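Local coordinates for protein flavin-dependent monooxygenase, oxygenase subunit HsaA (Rhodococcus sp., PDB 2RFQ) that hydroxylates a phenolic secosteroid intermediate of cholesterol breakdown, spending reduced FMN and molecular oxygen as the oxygenase half of a two-component monooxygenase, at residues 53-57 with 223-229; 134-140 with 194-200; 246-250 with 290-294. All coordinates share one frame; numbering follows the deposited sequence.

Interaction 1: 53-57 with 223-229; sequences LQPEQ and RNTAPVY
Arg-223 brings its guanidinium up to the side-chain amide of Gln-57 with the two planes only 9° apart. Arg-223 NH2 comes within 3.1 Å of Gln-57 OE1, but at too poor an angle for a hydrogen bond; Gln-101 donates one to that oxygen from elsewhere. At Asn-224, OD1 accepts from Gln-57 NE2 over 2.9 Å in a fairly straight bond (161°), tilted from the Asn-224 carbonyl plane yet close to the plane of the Gln-57 amide. Gln-57 CG sits between the backbone N and the carbonyl carbon (chi1 68°), and the chain, extended beyond it, carries the amide there. A water donating to Asn-224 OD1 also accepts from Gln-57 N, and Pro-55 CB packs at 3.3 Å against this same Asn-224 OD1. Ala-97 O and Gln-104 OE1 hold ND2, fixing which way round the amide lies. The contact joins two loops of an acyl-CoA dehydrogenase-like fold: residues 53-57 belong to the N-terminal helical region, whereas 223-229 lead into the long helix 233-266. Farther along, Val-228 divides its branches: CG2 meets Leu-53 CD2 at 4.0 Å, and CG1 covers the centre of one face of the Tyr-229 ring. Tyr-229 OH donates to Leu-53 O at 2.7 Å. That oxygen lies at the ring edge, while the hydroxyl stands above the peptide carbonyl plane. Pro-55 crosses the phenol at about a right angle, CG 3.9 Å from Tyr-229 CZ.

Interaction 2: 134-140 with 194-200; sequences TVNGAWA and TVVVEDV
Trp-139 and Val-197 meet obliquely, the indole atom CZ3 lying 4.0 Å from CG2 of the valine. The benzene part of the indole leans back along its own strand, so that Trp-139 CZ3 comes 3.5 Å from Gly-137 CA, a position with no side chain to stand in its way; Val-195 O approaches the ring at its edge. The other branch of Val-197 reaches in the opposite sense along the neighbouring strand: CG1, anti to the backbone N (chi1 178°), touches Val-135 CG1 at 4.0 Å. On the reverse face Ala-138 and Val-196 make a looser pair. Beneath these side chains runs an antiparallel ladder, in which Val-135 with Val-200, Gly-137 with Val-197 and Trp-139 with Val-195 are hydrogen-bonded pairs. It belongs to the beta domain between the helical regions of the acyl-CoA dehydrogenase-like fold, and a G1 bulge interrupts it: Asp-199, with positive phi, and Val-200 both face Val-135. Asn-136 braces the irregularity. Its OD1 accepts from Asp-199 N at 2.8 Å, the donor standing well above the amide carbonyl plane, while a water accepts from Asn-136 ND2 and donates to Asp-199 OD1. At the far end Thr-194 OG1 lies alongside Ala-140 CB. Leu-153 of strand 150-159 packs on Trp-139, Val-195 and Val-197, and Gly-154 O accepts from the indole NE1. Ala-140 O is hydrogen-bonded to Ser-119 OG, of a probable FMN-binding residue.

Interaction 3: 246-250 with 290-294; sequences VGMAY and IDAAW
Tyr-250 and Ile-290 make the aromatic part of this helix-helix contact, a CH-pi interaction. The methyl CG2 of Ile-290 lies over one face of the tyrosine ring, 3.6 Å from the Tyr-250 ring centroid and 22° off the normal, displaced toward the rim carrying CE1. Ile-290 CG2 is anti to the backbone N, since CG1 takes the place beside it (chi1 -67°); the two branches are thereby spread apart, and Ile-290 CG1 reaches Ala-249 CB at 3.7 Å.

The remaining apolar contacts continue the seam. The two methyls of Val-246 face different partners, CG2 touching Ala-293 CB at 4.2 Å and CG1 approaching Trp-294 CE3 at 4.1 Å, the valine and tryptophan side chains crossing at about a right angle. Trp-294 CB in turn fits against the edge of the tyrosine ring, 3.4 Å from Tyr-250 OH.

Polar contact between the two segments runs through water. One molecule lies 2.6 Å from Tyr-250 OH, in the plane of the ring, and donates to Asp-291 OD1 at 2.7 Å. The other carboxylate oxygen, OD2, forms a salt bridge with Arg-295 and accepts from Gln-296 of the second subunit, so this aspartate links the seam to that neighbouring chain.

The axes of the two short segments run roughly antiparallel, cross at -150° and come within 10.0 Å, their helices being neighbours in the C-terminal helical bundle of the acyl-CoA dehydrogenase-like fold. Helix 316-344 packs on Ala-249, Ile-290 and Ala-293, while Arg-73 of helix 65-76 makes cation-pi contacts with both Tyr-250 and Trp-294.

The three contacts sample the successive parts of one acyl-CoA dehydrogenase-like chain. Interaction 1 closes a long loop from the N-terminal helices to the approach of helix 233-266, and interaction 2, within the beta domain, is nested inside it. Interaction 3 follows in series, joining helices 233-266 and 277-309. None touches another. The centres of interactions 1 and 2 lie about 29 Å apart. Those of interactions 2 and 3, about 36 Å apart, sit on opposite sides of the chain's centre. Helix 277-309 nevertheless connects interactions 1 and 3, since its Tyr-305 packs on Val-228. Each contact holds together a different part of a fold whose probable FMN-binding residues come from several of these parts.

Interaction 1: 53-57 with 223-229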
ATOM      1  N   LEU A  53     -14.296  28.258  21.057  1.00  7.58           N
ATOM      2  CA  LEU A  53     -15.100  28.731  19.910  1.00  8.43           C
ATOM      3  C   LEU A  53     -16.417  29.411  20.333  1.00  8.51           C
ATOM      4  O   LEU A  53     -17.287  29.683  19.486  1.00  8.78           O
ATOM      5  CB  LEU A  53     -15.371  27.604  18.907  1.00  9.06           C
ATOM      6  CG  LEU A  53     -14.107  26.994  18.278  1.00  8.58           C
ATOM      7  CD1 LEU A  53     -14.521  25.898  17.321  1.00 11.98           C
ATOM      8  CD2 LEU A  53     -13.261  28.024  17.531  1.00 11.00           C
ATOM      9  N   GLN A  54     -16.572  29.637  21.638  1.00  8.61           N
ATOM     10  CA  GLN A  54     -17.751  30.337  22.161  1.00  8.68           C
ATOM     11  C   GLN A  54     -17.637  31.854  21.905  1.00  8.56           C
ATOM     12  O   GLN A  54     -16.534  32.392  21.939  1.00  8.82           O
ATOM     13  CB  GLN A  54     -17.887  30.049  23.654  1.00  9.17           C
ATOM     14  CG  GLN A  54     -19.118  30.649  24.302  1.00 10.60           C
ATOM     15  CD  GLN A  54     -19.199  30.292  25.775  1.00 13.12           C
ATOM     16  OE1 GLN A  54     -18.186  30.305  26.472  1.00 15.02           O
ATOM     17  NE2 GLN A  54     -20.400  29.987  26.259  1.00 12.12           N
ATOM     18  N   PRO A  55     -18.760  32.516  21.568  1.00  9.35           N
ATOM     19  CA  PRO A  55     -18.716  33.976  21.293  1.00  9.26           C
ATOM     20  C   PRO A  55     -18.240  34.831  22.461  1.00 10.46           C
ATOM     21  O   PRO A  55     -18.442  34.480  23.639  1.00 10.97           O
ATOM     22  CB  PRO A  55     -20.166  34.311  20.888  1.00 10.21           C
ATOM     23  CG  PRO A  55     -20.682  32.990  20.304  1.00  9.56           C
ATOM     24  CD  PRO A  55     -20.093  31.950  21.253  1.00  8.96           C
ATOM     25  N   GLU A  56     -17.578  35.936  22.122  1.00 10.14           N
ATOM     26  CA  GLU A  56     -17.133  36.881  23.135  1.00 11.40           C
ATOM     27  C   GLU A  56     -18.288  37.348  24.044  1.00 11.55           C
ATOM     28  O   GLU A  56     -18.089  37.566  25.244  1.00 11.62           O
ATOM     29  CB  GLU A  56     -16.449  38.062  22.457  1.00 12.57           C
ATOM     30  CG  GLU A  56     -15.859  39.084  23.426  1.00 17.32           C
ATOM     31  CD  GLU A  56     -16.859  40.127  23.868  1.00 23.10           C
ATOM     32  OE1 GLU A  56     -17.888  40.311  23.182  1.00 25.14           O
ATOM     33  OE2 GLU A  56     -16.601  40.780  24.907  1.00 28.06           O
ATOM     34  N   GLN A  57     -19.497  37.479  23.490  1.00 10.95           N
ATOM     35  CA  GLN A  57     -20.616  38.019  24.297  1.00 11.01           C
ATOM     36  C   GLN A  57     -20.965  37.089  25.463  1.00 11.15           C
ATOM     37  O   GLN A  57     -21.563  37.528  26.451  1.00 11.32           O
ATOM     38  CB  GLN A  57     -21.856  38.309  23.443  1.00 10.39           C
ATOM     39  CG  GLN A  57     -22.539  37.089  22.869  1.00 10.96           C
ATOM     40  CD  GLN A  57     -23.930  37.406  22.364  1.00 10.95           C
ATOM     41  OE1 GLN A  57     -24.764  37.983  23.101  1.00 12.95           O
ATOM     42  NE2 GLN A  57     -24.200  37.030  21.118  1.00 10.98           N
ATOM     43  N   ARG A 223     -25.051  39.404  15.583  1.00 13.56           N
ATOM     44  CA  ARG A 223     -24.311  39.843  16.764  1.00 14.15           C
ATOM     45  C   ARG A 223     -22.960  39.143  16.911  1.00 12.65           C
ATOM     46  O   ARG A 223     -22.023  39.722  17.444  1.00 13.06           O
ATOM     47  CB  ARG A 223     -25.175  39.684  18.026  1.00 14.18           C
ATOM     48  CG  ARG A 223     -26.401  40.597  18.020  1.00 17.20           C
ATOM     49  CD  ARG A 223     -27.086  40.700  19.379  1.00 18.29           C
ATOM     50  NE  ARG A 223     -26.113  40.692  20.475  1.00 26.55           N
ATOM     51  CZ  ARG A 223     -26.379  41.038  21.731  1.00 28.77           C
ATOM     52  NH1 ARG A 223     -27.603  41.438  22.069  1.00 30.82           N
ATOM     53  NH2 ARG A 223     -25.412  40.997  22.644  1.00 30.14           N
ATOM     54  N   ASN A 224     -22.857  37.894  16.446  1.00 11.07           N
ATOM     55  CA  ASN A 224     -21.592  37.172  16.541  1.00  9.98           C
ATOM     56  C   ASN A 224     -20.815  37.342  15.234  1.00  9.99           C
ATOM     57  O   ASN A 224     -20.905  36.519  14.320  1.00  9.10           O
ATOM     58  CB  ASN A 224     -21.828  35.697  16.894  1.00 10.48           C
ATOM     59  CG  ASN A 224     -22.471  35.523  18.264  1.00  9.66           C
ATOM     60  OD1 ASN A 224     -22.156  36.254  19.202  1.00 10.73           O
ATOM     61  ND2 ASN A 224     -23.366  34.541  18.388  1.00  9.75           N
ATOM     62  N   THR A 225     -20.069  38.441  15.168  1.00  9.41           N
ATOM     63  CA  THR A 225     -19.477  38.911  13.912  1.00  8.86           C
ATOM     64  C   THR A 225     -18.044  38.407  13.683  1.00  8.28           C
ATOM     65  O   THR A 225     -17.438  38.716  12.630  1.00  7.79           O
ATOM     66  CB  THR A 225     -19.476  40.472  13.849  1.00  8.91           C
ATOM     67  OG1 THR A 225     -18.676  40.960  14.930  1.00 11.26           O
ATOM     68  CG2 THR A 225     -20.903  41.022  13.988  1.00 10.57           C
ATOM     69  N   ALA A 226     -17.497  37.648  14.644  1.00  8.90           N
ATOM     70  CA  ALA A 226     -16.110  37.177  14.531  1.00  8.69           C
ATOM     71  C   ALA A 226     -15.936  36.325  13.258  1.00  8.29           C
ATOM     72  O   ALA A 226     -16.852  35.578  12.875  1.00  8.96           O
ATOM     73  CB  ALA A 226     -15.684  36.390  15.754  1.00  8.89           C
ATOM     74  N   PRO A 227     -14.779  36.454  12.584  1.00  8.25           N
ATOM     75  CA  PRO A 227     -14.608  35.709  11.316  1.00  8.04           C
ATOM     76  C   PRO A 227     -14.694  34.188  11.462  1.00  8.04           C
ATOM     77  O   PRO A 227     -15.064  33.510  10.498  1.00  7.88           O
ATOM     78  CB  PRO A 227     -13.223  36.152  10.810  1.00  8.82           C
ATOM     79  CG  PRO A 227     -12.505  36.686  12.075  1.00  9.48           C
ATOM     80  CD  PRO A 227     -13.623  37.349  12.850  1.00  8.42           C
ATOM     81  N   VAL A 228     -14.391  33.647  12.639  1.00  7.19           N
ATOM     82  CA  VAL A 228     -14.466  32.190  12.796  1.00  7.81           C
ATOM     83  C   VAL A 228     -15.889  31.657  12.500  1.00  7.40           C
ATOM     84  O   VAL A 228     -16.039  30.522  12.017  1.00  7.14           O
ATOM     85  CB  VAL A 228     -13.959  31.719  14.192  1.00  7.88           C
ATOM     86  CG1 VAL A 228     -14.907  32.167  15.318  1.00  8.87           C
ATOM     87  CG2 VAL A 228     -13.780  30.197  14.213  1.00 10.36           C
ATOM     88  N   TYR A 229     -16.924  32.476  12.744  1.00  7.36           N
ATOM     89  CA  TYR A 229     -18.310  31.995  12.545  1.00  7.19           C
ATOM     90  C   TYR A 229     -18.738  31.994  11.073  1.00  8.09           C
ATOM     91  O   TYR A 229     -19.836  31.522  10.756  1.00  9.22           O
ATOM     92  CB  TYR A 229     -19.323  32.738  13.448  1.00  7.53           C
ATOM     93  CG  TYR A 229     -18.921  32.637  14.888  1.00  7.05           C
ATOM     94  CD1 TYR A 229     -18.835  31.380  15.514  1.00  6.90           C
ATOM     95  CD2 TYR A 229     -18.550  33.767  15.617  1.00  9.72           C
ATOM     96  CE1 TYR A 229     -18.379  31.241  16.827  1.00  8.75           C
ATOM     97  CE2 TYR A 229     -18.125  33.655  16.928  1.00  8.52           C
ATOM     98  CZ  TYR A 229     -18.049  32.397  17.536  1.00  9.23           C
ATOM     99  OH  TYR A 229     -17.609  32.267  18.825  1.00 10.10           O
TER
HETATM  100  O   HOH W   1     -20.192  37.777  20.526  1.00 12.81           O

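Interaction 2: 134-140 with 194-200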
ATOM      1  N   THR A 134     -43.024  19.817  15.968  1.00 10.96           N
ATOM      2  CA  THR A 134     -43.132  18.644  16.831  1.00 11.08           C
ATOM      3  C   THR A 134     -42.064  17.667  16.367  1.00 11.71           C
ATOM      4  O   THR A 134     -42.041  17.242  15.209  1.00 11.59           O
ATOM      5  CB  THR A 134     -44.526  17.972  16.759  1.00 11.97           C
ATOM      6  OG1 THR A 134     -45.538  18.933  17.080  1.00 13.24           O
ATOM      7  CG2 THR A 134     -44.623  16.817  17.752  1.00 12.17           C
ATOM      8  N   VAL A 135     -41.178  17.327  17.288  1.00 10.81           N
ATOM      9  CA  VAL A 135     -40.022  16.530  16.948  1.00 10.62           C
ATOM     10  C   VAL A 135     -40.141  15.150  17.575  1.00 10.82           C
ATOM     11  O   VAL A 135     -40.582  15.005  18.720  1.00 10.74           O
ATOM     12  CB  VAL A 135     -38.708  17.231  17.376  1.00  9.90           C
ATOM     13  CG1 VAL A 135     -37.490  16.387  16.986  1.00 10.90           C
ATOM     14  CG2 VAL A 135     -38.616  18.619  16.721  1.00 11.09           C
ATOM     15  N   ASN A 136     -39.766  14.145  16.784  1.00 11.53           N
ATOM     16  CA  ASN A 136     -39.717  12.742  17.204  1.00 11.59           C
ATOM     17  C   ASN A 136     -38.443  12.129  16.673  1.00 12.06           C
ATOM     18  O   ASN A 136     -38.084  12.316  15.501  1.00 12.15           O
ATOM     19  CB  ASN A 136     -40.931  11.953  16.689  1.00 11.90           C
ATOM     20  CG  ASN A 136     -42.183  12.231  17.495  1.00 11.60           C
ATOM     21  OD1 ASN A 136     -42.358  11.704  18.598  1.00 12.65           O
ATOM     22  ND2 ASN A 136     -43.064  13.060  16.949  1.00 10.26           N
ATOM     23  N   GLY A 137     -37.732  11.415  17.537  1.00 12.60           N
ATOM     24  CA  GLY A 137     -36.544  10.721  17.066  1.00 12.33           C
ATOM     25  C   GLY A 137     -35.846   9.904  18.124  1.00 12.75           C
ATOM     26  O   GLY A 137     -36.193   9.964  19.296  1.00 12.93           O
ATOM     27  N   ALA A 138     -34.868   9.135  17.675  1.00 12.00           N
ATOM     28  CA  ALA A 138     -33.975   8.401  18.558  1.00 11.60           C
ATOM     29  C   ALA A 138     -32.566   8.518  17.972  1.00 11.91           C
ATOM     30  O   ALA A 138     -32.121   7.699  17.147  1.00 12.49           O
ATOM     31  CB  ALA A 138     -34.436   6.929  18.695  1.00 11.69           C
ATOM     32  N   TRP A 139     -31.870   9.555  18.415  1.00 11.42           N
ATOM     33  CA  TRP A 139     -30.597   9.945  17.830  1.00 11.16           C
ATOM     34  C   TRP A 139     -29.430   9.267  18.556  1.00 11.64           C
ATOM     35  O   TRP A 139     -29.072   9.652  19.672  1.00 11.55           O
ATOM     36  CB  TRP A 139     -30.433  11.464  17.907  1.00 10.68           C
ATOM     37  CG  TRP A 139     -31.039  12.240  16.786  1.00 10.90           C
ATOM     38  CD1 TRP A 139     -30.455  12.532  15.591  1.00 10.62           C
ATOM     39  CD2 TRP A 139     -32.335  12.853  16.767  1.00 10.91           C
ATOM     40  NE1 TRP A 139     -31.307  13.306  14.820  1.00 10.09           N
ATOM     41  CE2 TRP A 139     -32.475  13.499  15.513  1.00  9.82           C
ATOM     42  CE3 TRP A 139     -33.395  12.908  17.681  1.00 11.56           C
ATOM     43  CZ2 TRP A 139     -33.623  14.221  15.164  1.00 11.78           C
ATOM     44  CZ3 TRP A 139     -34.555  13.623  17.327  1.00 11.83           C
ATOM     45  CH2 TRP A 139     -34.648  14.267  16.076  1.00 13.20           C
ATOM     46  N   ALA A 140     -28.853   8.262  17.899  1.00 11.98           N
ATOM     47  CA  ALA A 140     -27.696   7.510  18.428  1.00 11.49           C
ATOM     48  C   ALA A 140     -26.392   8.282  18.292  1.00 11.55           C
ATOM     49  O   ALA A 140     -26.330   9.338  17.646  1.00 11.57           O
ATOM     50  CB  ALA A 140     -27.568   6.163  17.704  1.00 12.32           C
ATOM     51  N   THR A 194     -27.871   7.333  23.213  1.00 10.07           N
ATOM     52  CA  THR A 194     -28.946   7.646  22.277  1.00 10.11           C
ATOM     53  C   THR A 194     -29.937   8.586  22.922  1.00 10.78           C
ATOM     54  O   THR A 194     -30.429   8.333  24.021  1.00 10.44           O
ATOM     55  CB  THR A 194     -29.641   6.335  21.776  1.00 10.46           C
ATOM     56  OG1 THR A 194     -28.674   5.530  21.084  1.00 10.17           O
ATOM     57  CG2 THR A 194     -30.808   6.635  20.840  1.00 11.47           C
ATOM     58  N   VAL A 195     -30.220   9.668  22.210  1.00 10.36           N
ATOM     59  CA  VAL A 195     -31.073  10.748  22.698  1.00 10.19           C
ATOM     60  C   VAL A 195     -32.456  10.539  22.103  1.00 10.33           C
ATOM     61  O   VAL A 195     -32.642  10.609  20.877  1.00 10.60           O
ATOM     62  CB  VAL A 195     -30.501  12.119  22.319  1.00 10.04           C
ATOM     63  CG1 VAL A 195     -31.509  13.231  22.629  1.00  9.23           C
ATOM     64  CG2 VAL A 195     -29.156  12.359  23.057  1.00  9.68           C
ATOM     65  N   VAL A 196     -33.402  10.242  22.987  1.00 10.99           N
ATOM     66  CA  VAL A 196     -34.747   9.820  22.591  1.00 10.32           C
ATOM     67  C   VAL A 196     -35.714  10.973  22.847  1.00 10.79           C
ATOM     68  O   VAL A 196     -35.807  11.491  23.976  1.00 10.24           O
ATOM     69  CB  VAL A 196     -35.207   8.552  23.348  1.00 10.75           C
ATOM     70  CG1 VAL A 196     -36.628   8.164  22.917  1.00 11.30           C
ATOM     71  CG2 VAL A 196     -34.235   7.377  23.109  1.00 10.17           C
ATOM     72  N   VAL A 197     -36.409  11.361  21.780  1.00 11.16           N
ATOM     73  CA  VAL A 197     -37.270  12.551  21.777  1.00 11.66           C
ATOM     74  C   VAL A 197     -38.670  12.096  21.355  1.00 12.13           C
ATOM     75  O   VAL A 197     -38.826  11.495  20.296  1.00 11.56           O
ATOM     76  CB  VAL A 197     -36.707  13.632  20.796  1.00 11.39           C
ATOM     77  CG1 VAL A 197     -37.615  14.870  20.736  1.00 12.02           C
ATOM     78  CG2 VAL A 197     -35.284  14.039  21.193  1.00 12.32           C
ATOM     79  N   GLU A 198     -39.668  12.363  22.197  1.00 12.64           N
ATOM     80  CA  GLU A 198     -41.030  11.878  21.960  1.00 13.78           C
ATOM     81  C   GLU A 198     -42.044  13.015  22.000  1.00 12.83           C
ATOM     82  O   GLU A 198     -42.337  13.554  23.068  1.00 12.63           O
ATOM     83  CB  GLU A 198     -41.405  10.791  22.971  1.00 14.13           C
ATOM     84  CG  GLU A 198     -40.434   9.615  22.956  1.00 15.38           C
ATOM     85  CD  GLU A 198     -40.792   8.509  23.928  1.00 17.22           C
ATOM     86  OE1 GLU A 198     -40.250   7.397  23.758  1.00 23.70           O
ATOM     87  OE2 GLU A 198     -41.626   8.734  24.834  1.00 22.38           O
ATOM     88  N   ASP A 199     -42.557  13.380  20.829  1.00 12.82           N
ATOM     89  CA  ASP A 199     -43.655  14.348  20.738  1.00 13.60           C
ATOM     90  C   ASP A 199     -43.314  15.664  21.443  1.00 12.92           C
ATOM     91  O   ASP A 199     -44.087  16.176  22.268  1.00 13.43           O
ATOM     92  CB  ASP A 199     -44.932  13.717  21.324  1.00 13.87           C
ATOM     93  CG  ASP A 199     -46.172  14.566  21.110  1.00 18.14           C
ATOM     94  OD1 ASP A 199     -46.283  15.221  20.044  1.00 20.83           O
ATOM     95  OD2 ASP A 199     -47.045  14.572  22.018  1.00 21.15           O
ATOM     96  N   VAL A 200     -42.137  16.197  21.126  1.00 12.52           N
ATOM     97  CA  VAL A 200     -41.624  17.390  21.794  1.00 12.21           C
ATOM     98  C   VAL A 200     -41.776  18.634  20.934  1.00 11.98           C
ATOM     99  O   VAL A 200     -41.424  18.628  19.758  1.00 12.32           O
ATOM    100  CB  VAL A 200     -40.123  17.180  22.162  1.00 12.31           C
ATOM    101  CG1 VAL A 200     -39.451  18.498  22.536  1.00 12.15           C
ATOM    102  CG2 VAL A 200     -39.975  16.128  23.276  1.00 12.70           C
TER
HETATM  103  O   HOH W   2     -45.567  13.314  18.266  1.00 28.29           O

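Interaction 3: 246-250 with 290-294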
ATOM      1  N   VAL A 246      -6.148  12.309  14.512  1.00  6.46           N
ATOM      2  CA  VAL A 246      -4.756  12.754  14.385  1.00  6.92           C
ATOM      3  C   VAL A 246      -4.062  12.824  15.772  1.00  6.43           C
ATOM      4  O   VAL A 246      -2.958  12.309  15.952  1.00  6.56           O
ATOM      5  CB  VAL A 246      -4.649  14.083  13.605  1.00  7.74           C
ATOM      6  CG1 VAL A 246      -3.194  14.580  13.583  1.00  9.19           C
ATOM      7  CG2 VAL A 246      -5.174  13.855  12.176  1.00  8.03           C
ATOM      8  N   GLY A 247      -4.717  13.443  16.750  1.00  6.00           N
ATOM      9  CA  GLY A 247      -4.175  13.507  18.120  1.00  6.31           C
ATOM     10  C   GLY A 247      -3.915  12.119  18.713  1.00  6.90           C
ATOM     11  O   GLY A 247      -2.880  11.907  19.357  1.00  6.52           O
HETATM   12  N   MSE A 248      -4.838  11.182  18.494  1.00  6.94           N
HETATM   13  CA  MSE A 248      -4.649   9.791  18.928  1.00  7.92           C
HETATM   14  C   MSE A 248      -3.359   9.218  18.330  1.00  6.85           C
HETATM   15  O   MSE A 248      -2.611   8.501  19.019  1.00  7.52           O
HETATM   16  CB  MSE A 248      -5.868   8.934  18.558  1.00  7.22           C
HETATM   17  CG  MSE A 248      -7.071   9.265  19.424  1.00  7.02           C
HETATM   18 SE   MSE A 248      -8.576   8.213  18.677  1.00 13.92          SE
HETATM   19  CE  MSE A 248     -10.009   9.580  18.781  1.00  8.40           C
ATOM     20  N   ALA A 249      -3.063   9.589  17.081  1.00  6.49           N
ATOM     21  CA  ALA A 249      -1.869   9.085  16.405  1.00  6.63           C
ATOM     22  C   ALA A 249      -0.612   9.666  17.059  1.00  6.76           C
ATOM     23  O   ALA A 249       0.391   8.942  17.258  1.00  7.30           O
ATOM     24  CB  ALA A 249      -1.950   9.382  14.884  1.00  6.77           C
ATOM     25  N   TYR A 250      -0.646  10.953  17.406  1.00  6.42           N
ATOM     26  CA  TYR A 250       0.484  11.554  18.141  1.00  7.75           C
ATOM     27  C   TYR A 250       0.728  10.809  19.459  1.00  7.52           C
ATOM     28  O   TYR A 250       1.885  10.484  19.822  1.00  7.73           O
ATOM     29  CB  TYR A 250       0.257  13.040  18.422  1.00  7.29           C
ATOM     30  CG  TYR A 250       0.624  13.953  17.267  1.00  8.33           C
ATOM     31  CD1 TYR A 250      -0.311  14.267  16.295  1.00  8.71           C
ATOM     32  CD2 TYR A 250       1.915  14.454  17.131  1.00  9.93           C
ATOM     33  CE1 TYR A 250       0.004  15.132  15.234  1.00  8.69           C
ATOM     34  CE2 TYR A 250       2.259  15.304  16.057  1.00  9.12           C
ATOM     35  CZ  TYR A 250       1.277  15.618  15.106  1.00  7.88           C
ATOM     36  OH  TYR A 250       1.578  16.446  14.045  1.00  9.51           O
ATOM     37  N   ILE A 290       1.882  11.145  10.073  1.00  6.76           N
ATOM     38  CA  ILE A 290       1.109  11.872  11.091  1.00  6.74           C
ATOM     39  C   ILE A 290       1.342  13.360  10.897  1.00  6.91           C
ATOM     40  O   ILE A 290       0.386  14.140  10.865  1.00  6.38           O
ATOM     41  CB  ILE A 290       1.486  11.420  12.525  1.00  5.90           C
ATOM     42  CG1 ILE A 290       1.027   9.965  12.729  1.00  6.75           C
ATOM     43  CG2 ILE A 290       0.850  12.369  13.540  1.00  7.10           C
ATOM     44  CD1 ILE A 290       1.733   9.293  13.925  1.00  7.38           C
ATOM     45  N   ASP A 291       2.606  13.757  10.720  1.00  6.67           N
ATOM     46  CA  ASP A 291       2.900  15.170  10.533  1.00  7.35           C
ATOM     47  C   ASP A 291       2.217  15.705   9.252  1.00  7.24           C
ATOM     48  O   ASP A 291       1.668  16.820   9.229  1.00  7.79           O
ATOM     49  CB  ASP A 291       4.409  15.357  10.421  1.00  7.74           C
ATOM     50  CG  ASP A 291       4.778  16.799  10.149  1.00  8.15           C
ATOM     51  OD1 ASP A 291       4.733  17.615  11.105  1.00 10.53           O
ATOM     52  OD2 ASP A 291       5.080  17.133   8.983  1.00 12.23           O
ATOM     53  N   ALA A 292       2.245  14.914   8.178  1.00  7.54           N
ATOM     54  CA  ALA A 292       1.600  15.354   6.931  1.00  6.69           C
ATOM     55  C   ALA A 292       0.097  15.574   7.150  1.00  7.02           C
ATOM     56  O   ALA A 292      -0.482  16.569   6.683  1.00  7.21           O
ATOM     57  CB  ALA A 292       1.831  14.338   5.825  1.00  8.01           C
ATOM     58  N   ALA A 293      -0.524  14.627   7.854  1.00  6.72           N
ATOM     59  CA  ALA A 293      -1.948  14.725   8.199  1.00  6.46           C
ATOM     60  C   ALA A 293      -2.232  16.040   8.906  1.00  7.09           C
ATOM     61  O   ALA A 293      -3.128  16.770   8.514  1.00  7.33           O
ATOM     62  CB  ALA A 293      -2.364  13.554   9.074  1.00  6.76           C
ATOM     63  N   TRP A 294      -1.464  16.344   9.942  1.00  6.60           N
ATOM     64  CA  TRP A 294      -1.655  17.588  10.679  1.00  7.43           C
ATOM     65  C   TRP A 294      -1.386  18.843   9.831  1.00  7.50           C
ATOM     66  O   TRP A 294      -2.149  19.798   9.878  1.00  7.65           O
ATOM     67  CB  TRP A 294      -0.796  17.597  11.942  1.00  8.74           C
ATOM     68  CG  TRP A 294      -1.008  18.865  12.723  1.00  8.51           C
ATOM     69  CD1 TRP A 294      -0.116  19.897  12.876  1.00 11.17           C
ATOM     70  CD2 TRP A 294      -2.214  19.271  13.388  1.00 10.11           C
ATOM     71  NE1 TRP A 294      -0.692  20.917  13.619  1.00 12.27           N
ATOM     72  CE2 TRP A 294      -1.972  20.557  13.944  1.00 10.70           C
ATOM     73  CE3 TRP A 294      -3.478  18.667  13.569  1.00 11.87           C
ATOM     74  CZ2 TRP A 294      -2.944  21.257  14.686  1.00 12.22           C
ATOM     75  CZ3 TRP A 294      -4.450  19.366  14.324  1.00 12.07           C
ATOM     76  CH2 TRP A 294      -4.164  20.653  14.859  1.00 11.20           C
TER
HETATM   77  O   HOH W   3       4.105  17.048  13.654  1.00 13.90           O